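Local coordinates for lysine-sensitive aspartokinase 3 (PDB 2J0W), which catalyses the ATP-dependent phosphorylation of L-aspartate to 4-phospho-L-aspartate, a step toward lysine, and is feedback-inhibited by lysine, at residues N82-R85 against E86-E89; A436-V439 against V440-H444. All blocks are in the same frame, centred on the assembly; numbering follows the deposited sequence.

Contact 1 of 2, residues N82-R85 against E86-E89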
ATOM      1  N   ASN A  82      54.762  -5.422 -22.773  1.00 77.24           N
ATOM      2  CA  ASN A  82      55.636  -4.598 -21.940  1.00 82.34           C
ATOM      3  C   ASN A  82      55.045  -3.297 -21.431  1.00 84.34           C
ATOM      4  O   ASN A  82      55.124  -2.989 -20.238  1.00 85.65           O
ATOM      5  CB  ASN A  82      56.915  -4.295 -22.695  1.00 87.23           C
ATOM      6  CG  ASN A  82      57.362  -5.455 -23.529  1.00 94.21           C
ATOM      7  OD1 ASN A  82      57.744  -6.504 -23.005  1.00 92.15           O
ATOM      8  ND2 ASN A  82      57.290  -5.289 -24.845  1.00 96.57           N
ATOM      9  N   VAL A  83      54.453  -2.523 -22.325  1.00 83.90           N
ATOM     10  CA  VAL A  83      53.893  -1.259 -21.910  1.00 83.38           C
ATOM     11  C   VAL A  83      52.816  -1.384 -20.815  1.00 82.14           C
ATOM     12  O   VAL A  83      52.996  -0.882 -19.701  1.00 80.27           O
ATOM     13  CB  VAL A  83      53.351  -0.500 -23.130  1.00 85.56           C
ATOM     14  CG1 VAL A  83      52.130  -1.204 -23.696  1.00 85.98           C
ATOM     15  CG2 VAL A  83      53.056   0.937 -22.747  1.00 88.11           C
ATOM     16  N   ILE A  84      51.714  -2.066 -21.109  1.00 82.22           N
ATOM     17  CA  ILE A  84      50.638  -2.193 -20.131  1.00 84.45           C
ATOM     18  C   ILE A  84      51.041  -2.897 -18.849  1.00 84.97           C
ATOM     19  O   ILE A  84      50.359  -2.782 -17.830  1.00 87.69           O
ATOM     20  CB  ILE A  84      49.428  -2.908 -20.732  1.00 86.99           C
ATOM     21  CG1 ILE A  84      49.879  -4.190 -21.424  1.00 90.76           C
ATOM     22  CG2 ILE A  84      48.725  -1.989 -21.710  1.00 87.55           C
ATOM     23  CD1 ILE A  84      48.798  -4.837 -22.235  1.00 91.44           C
ATOM     24  N   ARG A  85      52.148  -3.624 -18.891  1.00 82.62           N
ATOM     25  CA  ARG A  85      52.607  -4.317 -17.704  1.00 79.53           C
ATOM     26  C   ARG A  85      52.970  -3.265 -16.653  1.00 78.23           C
ATOM     27  O   ARG A  85      52.636  -3.418 -15.480  1.00 78.29           O
ATOM     28  CB  ARG A  85      53.816  -5.186 -18.041  1.00 80.11           C
ATOM     29  CG  ARG A  85      54.242  -6.139 -16.938  1.00 81.06           C
ATOM     30  CD  ARG A  85      55.482  -6.899 -17.367  1.00 83.34           C
ATOM     31  NE  ARG A  85      55.218  -7.755 -18.520  1.00 82.04           N
ATOM     32  CZ  ARG A  85      56.150  -8.167 -19.372  1.00 76.11           C
ATOM     33  NH1 ARG A  85      57.413  -7.793 -19.206  1.00 76.81           N
ATOM     34  NH2 ARG A  85      55.823  -8.964 -20.381  1.00 62.14           N
ATOM     35  N   GLU A  86      53.641  -2.198 -17.088  1.00 76.34           N
ATOM     36  CA  GLU A  86      54.045  -1.106 -16.202  1.00 76.51           C
ATOM     37  C   GLU A  86      52.833  -0.602 -15.444  1.00 75.00           C
ATOM     38  O   GLU A  86      52.825  -0.504 -14.211  1.00 73.24           O
ATOM     39  CB  GLU A  86      54.589   0.069 -17.010  1.00 79.62           C
ATOM     40  CG  GLU A  86      56.068   0.031 -17.309  1.00 91.04           C
ATOM     41  CD  GLU A  86      56.512   1.236 -18.127  1.00 98.45           C
ATOM     42  OE1 GLU A  86      55.884   2.311 -18.004  1.00 99.77           O
ATOM     43  OE2 GLU A  86      57.498   1.112 -18.881  1.00100.88           O
ATOM     44  N   GLU A  87      51.816  -0.266 -16.231  1.00 73.85           N
ATOM     45  CA  GLU A  87      50.557   0.270 -15.745  1.00 72.07           C
ATOM     46  C   GLU A  87      49.841  -0.693 -14.828  1.00 65.67           C
ATOM     47  O   GLU A  87      49.484  -0.338 -13.705  1.00 63.73           O
ATOM     48  CB  GLU A  87      49.682   0.619 -16.944  1.00 79.97           C
ATOM     49  CG  GLU A  87      50.354   1.623 -17.877  1.00 98.42           C
ATOM     50  CD  GLU A  87      49.648   1.779 -19.217  1.00113.81           C
ATOM     51  OE1 GLU A  87      48.592   1.143 -19.425  1.00123.62           O
ATOM     52  OE2 GLU A  87      50.153   2.545 -20.067  1.00116.06           O
ATOM     53  N   ILE A  88      49.626  -1.913 -15.309  1.00 60.25           N
ATOM     54  CA  ILE A  88      48.959  -2.910 -14.496  1.00 56.84           C
ATOM     55  C   ILE A  88      49.672  -2.980 -13.152  1.00 59.31           C
ATOM     56  O   ILE A  88      49.026  -3.018 -12.104  1.00 61.90           O
ATOM     57  CB  ILE A  88      48.987  -4.310 -15.140  1.00 49.75           C
ATOM     58  CG1 ILE A  88      48.317  -4.283 -16.519  1.00 47.73           C
ATOM     59  CG2 ILE A  88      48.261  -5.301 -14.240  1.00 42.97           C
ATOM     60  CD1 ILE A  88      46.892  -3.794 -16.519  1.00 43.38           C
ATOM     61  N   GLU A  89      51.002  -2.987 -13.188  1.00 59.03           N
ATOM     62  CA  GLU A  89      51.805  -3.053 -11.972  1.00 60.17           C
ATOM     63  C   GLU A  89      51.483  -1.893 -11.035  1.00 60.14           C
ATOM     64  O   GLU A  89      51.434  -2.067  -9.814  1.00 59.19           O
ATOM     65  CB  GLU A  89      53.293  -3.031 -12.310  1.00 68.59           C
ATOM     66  CG  GLU A  89      53.827  -4.301 -12.956  1.00 74.50           C
ATOM     67  CD  GLU A  89      53.701  -5.519 -12.066  1.00 84.65           C
ATOM     68  OE1 GLU A  89      53.799  -5.381 -10.826  1.00 87.46           O
ATOM     69  OE2 GLU A  89      53.522  -6.623 -12.618  1.00 92.60           O
TER
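Val83 and Glu86 meet near the N-terminal end of helix 82-102, a helix of the amino acid kinase domain, through a backbone bond of the i to i+3 kind. The carbonyl O of Val83 accepts the N-H of Glu86 at 3.0 Å, but the bond is bent, 130° at the hydrogen, and the donor stands above the carbonyl plane. Beyond it the Val83 methyl CG2 lies 4.3 Å from Glu87 OE2, a loose apolar-to-carboxylate approach.

Ile84 faces inward, its side chain against Leu125 and Glu128 of helix 108-131 and Leu75 of helix 57-75. Its CG2 is also 3.9 Å from Glu87 OE1. The Glu87 chain, extended beyond CG, runs back along the helix and crosses the isoleucine obliquely. One turn on from Ile84, the buried side chain of Ile88 packs on Met121, also of helix 108-131.

Arg85 touches Leu75 of helix 57-75 as well. Its guanidinium makes no salt bridge with Glu89: NE and OE2 are 6.2 Å apart. Glu89 instead folds at chi2 (-62°), and its OE1 forms a salt bridge with Arg68. The backbone nevertheless joins the pair, Glu89 N donating to Arg85 O at 2.8 Å with the donor tilted 25° from the carbonyl plane.

Contact 2 of 2, residues A436-V439 against V440-H444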
ATOM      1  N   ALA A 436      11.090 -19.847  -2.221  1.00 64.62           N
ATOM      2  CA  ALA A 436      11.177 -18.931  -3.353  1.00 65.37           C
ATOM      3  C   ALA A 436      11.211 -19.536  -4.760  1.00 66.13           C
ATOM      4  O   ALA A 436      10.296 -19.322  -5.557  1.00 64.51           O
ATOM      5  CB  ALA A 436      12.371 -18.007  -3.164  1.00 65.88           C
ATOM      6  N   GLU A 437      12.261 -20.283  -5.078  1.00 68.82           N
ATOM      7  CA  GLU A 437      12.376 -20.853  -6.415  1.00 71.42           C
ATOM      8  C   GLU A 437      11.304 -21.873  -6.795  1.00 72.25           C
ATOM      9  O   GLU A 437      10.812 -21.852  -7.929  1.00 71.88           O
ATOM     10  CB  GLU A 437      13.773 -21.446  -6.611  1.00 71.59           C
ATOM     11  CG  GLU A 437      14.877 -20.419  -6.469  1.00 67.54           C
ATOM     12  CD  GLU A 437      16.235 -20.949  -6.860  1.00 69.98           C
ATOM     13  OE1 GLU A 437      16.559 -22.100  -6.492  1.00 80.52           O
ATOM     14  OE2 GLU A 437      16.991 -20.211  -7.522  1.00 65.40           O
ATOM     15  N   GLN A 438      10.932 -22.757  -5.869  1.00 71.65           N
ATOM     16  CA  GLN A 438       9.903 -23.750  -6.173  1.00 72.95           C
ATOM     17  C   GLN A 438       8.612 -23.039  -6.621  1.00 72.11           C
ATOM     18  O   GLN A 438       7.860 -23.550  -7.461  1.00 73.07           O
ATOM     19  CB  GLN A 438       9.622 -24.644  -4.960  1.00 72.44           C
ATOM     20  CG  GLN A 438       8.736 -25.832  -5.310  1.00 78.32           C
ATOM     21  CD  GLN A 438       8.233 -26.598  -4.095  1.00 82.87           C
ATOM     22  OE1 GLN A 438       7.462 -27.550  -4.225  1.00 82.68           O
ATOM     23  NE2 GLN A 438       8.659 -26.181  -2.912  1.00 83.94           N
ATOM     24  N   VAL A 439       8.363 -21.857  -6.064  1.00 67.21           N
ATOM     25  CA  VAL A 439       7.194 -21.079  -6.434  1.00 63.43           C
ATOM     26  C   VAL A 439       7.372 -20.577  -7.867  1.00 62.29           C
ATOM     27  O   VAL A 439       6.491 -20.747  -8.707  1.00 62.77           O
ATOM     28  CB  VAL A 439       7.010 -19.875  -5.482  1.00 65.65           C
ATOM     29  CG1 VAL A 439       5.929 -18.935  -6.008  1.00 57.72           C
ATOM     30  CG2 VAL A 439       6.639 -20.372  -4.095  1.00 64.99           C
ATOM     31  N   VAL A 440       8.519 -19.967  -8.144  1.00 60.83           N
ATOM     32  CA  VAL A 440       8.798 -19.446  -9.478  1.00 64.06           C
ATOM     33  C   VAL A 440       8.604 -20.529 -10.530  1.00 66.39           C
ATOM     34  O   VAL A 440       8.103 -20.278 -11.632  1.00 64.06           O
ATOM     35  CB  VAL A 440      10.231 -18.934  -9.568  1.00 60.70           C
ATOM     36  CG1 VAL A 440      10.528 -18.441 -10.971  1.00 46.46           C
ATOM     37  CG2 VAL A 440      10.422 -17.832  -8.555  1.00 65.46           C
ATOM     38  N   GLN A 441       9.010 -21.740 -10.174  1.00 67.26           N
ATOM     39  CA  GLN A 441       8.889 -22.875 -11.068  1.00 69.70           C
ATOM     40  C   GLN A 441       7.419 -23.247 -11.221  1.00 69.17           C
ATOM     41  O   GLN A 441       6.900 -23.298 -12.338  1.00 67.70           O
ATOM     42  CB  GLN A 441       9.690 -24.054 -10.507  1.00 75.11           C
ATOM     43  CG  GLN A 441      11.205 -23.865 -10.586  1.00 75.64           C
ATOM     44  CD  GLN A 441      11.956 -24.627  -9.504  1.00 79.28           C
ATOM     45  OE1 GLN A 441      13.184 -24.677  -9.508  1.00 76.80           O
ATOM     46  NE2 GLN A 441      11.219 -25.218  -8.566  1.00 78.66           N
ATOM     47  N   LYS A 442       6.741 -23.481 -10.103  1.00 67.66           N
ATOM     48  CA  LYS A 442       5.340 -23.841 -10.180  1.00 70.60           C
ATOM     49  C   LYS A 442       4.535 -22.880 -11.040  1.00 72.55           C
ATOM     50  O   LYS A 442       3.763 -23.325 -11.887  1.00 76.97           O
ATOM     51  CB  LYS A 442       4.731 -23.935  -8.787  1.00 74.74           C
ATOM     52  CG  LYS A 442       5.120 -25.202  -8.042  1.00 87.97           C
ATOM     53  CD  LYS A 442       4.709 -26.456  -8.816  1.00 99.86           C
ATOM     54  CE  LYS A 442       5.145 -27.722  -8.085  1.00106.39           C
ATOM     55  NZ  LYS A 442       4.684 -27.731  -6.660  1.00106.24           N
ATOM     56  N   LEU A 443       4.712 -21.576 -10.840  1.00 72.20           N
ATOM     57  CA  LEU A 443       3.981 -20.574 -11.623  1.00 72.59           C
ATOM     58  C   LEU A 443       4.284 -20.669 -13.105  1.00 71.44           C
ATOM     59  O   LEU A 443       3.409 -20.932 -13.927  1.00 70.99           O
ATOM     60  CB  LEU A 443       4.339 -19.162 -11.164  1.00 75.58           C
ATOM     61  CG  LEU A 443       3.950 -18.701  -9.766  1.00 80.38           C
ATOM     62  CD1 LEU A 443       4.429 -17.274  -9.606  1.00 81.68           C
ATOM     63  CD2 LEU A 443       2.446 -18.782  -9.570  1.00 82.92           C
ATOM     64  N   HIS A 444       5.548 -20.426 -13.422  1.00 72.09           N
ATOM     65  CA  HIS A 444       6.063 -20.458 -14.791  1.00 71.38           C
ATOM     66  C   HIS A 444       5.497 -21.639 -15.565  1.00 72.28           C
ATOM     67  O   HIS A 444       5.067 -21.502 -16.721  1.00 67.79           O
ATOM     68  CB  HIS A 444       7.598 -20.556 -14.746  1.00 62.81           C
ATOM     69  CG  HIS A 444       8.261 -20.266 -16.050  1.00 50.27           C
ATOM     70  ND1 HIS A 444       8.606 -21.254 -16.942  1.00 53.30           N
ATOM     71  CD2 HIS A 444       8.595 -19.092 -16.633  1.00 47.35           C
ATOM     72  CE1 HIS A 444       9.124 -20.700 -18.026  1.00 54.80           C
ATOM     73  NE2 HIS A 444       9.127 -19.390 -17.863  1.00 54.60           N
TER
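Ala436 to Val439 offer their carbonyl oxygens in turn to the N-H groups of Val440 to Leu443, four successive i to i+4 bonds that make this the regular opening of alpha helix 436-448. The bond from Val440 N to Ala436 O is the longest of the four at 3.2 Å and lies in the carbonyl plane, whereas Leu443 N reaches Val439 O at 2.9 Å, nearly straight at the hydrogen (175°).

On the more polar side, Gln438 and Lys442 run side by side in the same direction. The glutamine is extended, and the lysine, bent at chi2 (-58°) and again at chi4, brings NZ to 3.7 Å from Gln438 OE1, too far to count as a hydrogen bond. Gln441 crosses Gln438 at about a right angle, and the two amide planes are 59° apart. The aliphatic part of Gln441 passes close to the oxygen end of the Glu437 carbonyl, with CG 3.4 Å from Glu437 O.

The apolar side is carried by branched chains. Val439 CG1 meets Leu443 CD1 at 4.2 Å, one helical turn apart. Val440 places CG2 beside its own backbone N, 3.4 Å from Ala436 O, so that this methyl packs on the preceding turn.

Within the ACT domain region, the buried face of the helix covers sheet strands: Ala436 touches Leu304 and Arg306 of strand 299-313 and Ala387 of strand 386-393, while Leu443 rests on Leu302 and Val389 of the same two strands. Val439 packs on Phe413 and Lys442 on Val409, both in loops. The imidazole of His444 reaches the kinase part, where NE2 is hydrogen-bonded to Thr228 OG1.

How the contacts relate
Contact 1 and contact 2 lie on opposite sides of the chain's centre, their centres 49 Å apart and their nearest atoms about 35 Å apart. They come in series along the chain and share neither a helix nor a sheet: helix 82-102 belongs to the amino acid kinase domain, helix 436-448 to the C-terminal ACT domain region required for homodimerization. The Val440 side chain of contact 2 is about 9 Å from the bound ADP, and the Ile88 side chain of contact 1 about 12 Å from that of Glu119, a substrate-binding residue. One contact thus lies in the catalytic part and the other in the ACT part, the two parts that an allosteric response to lysine must connect.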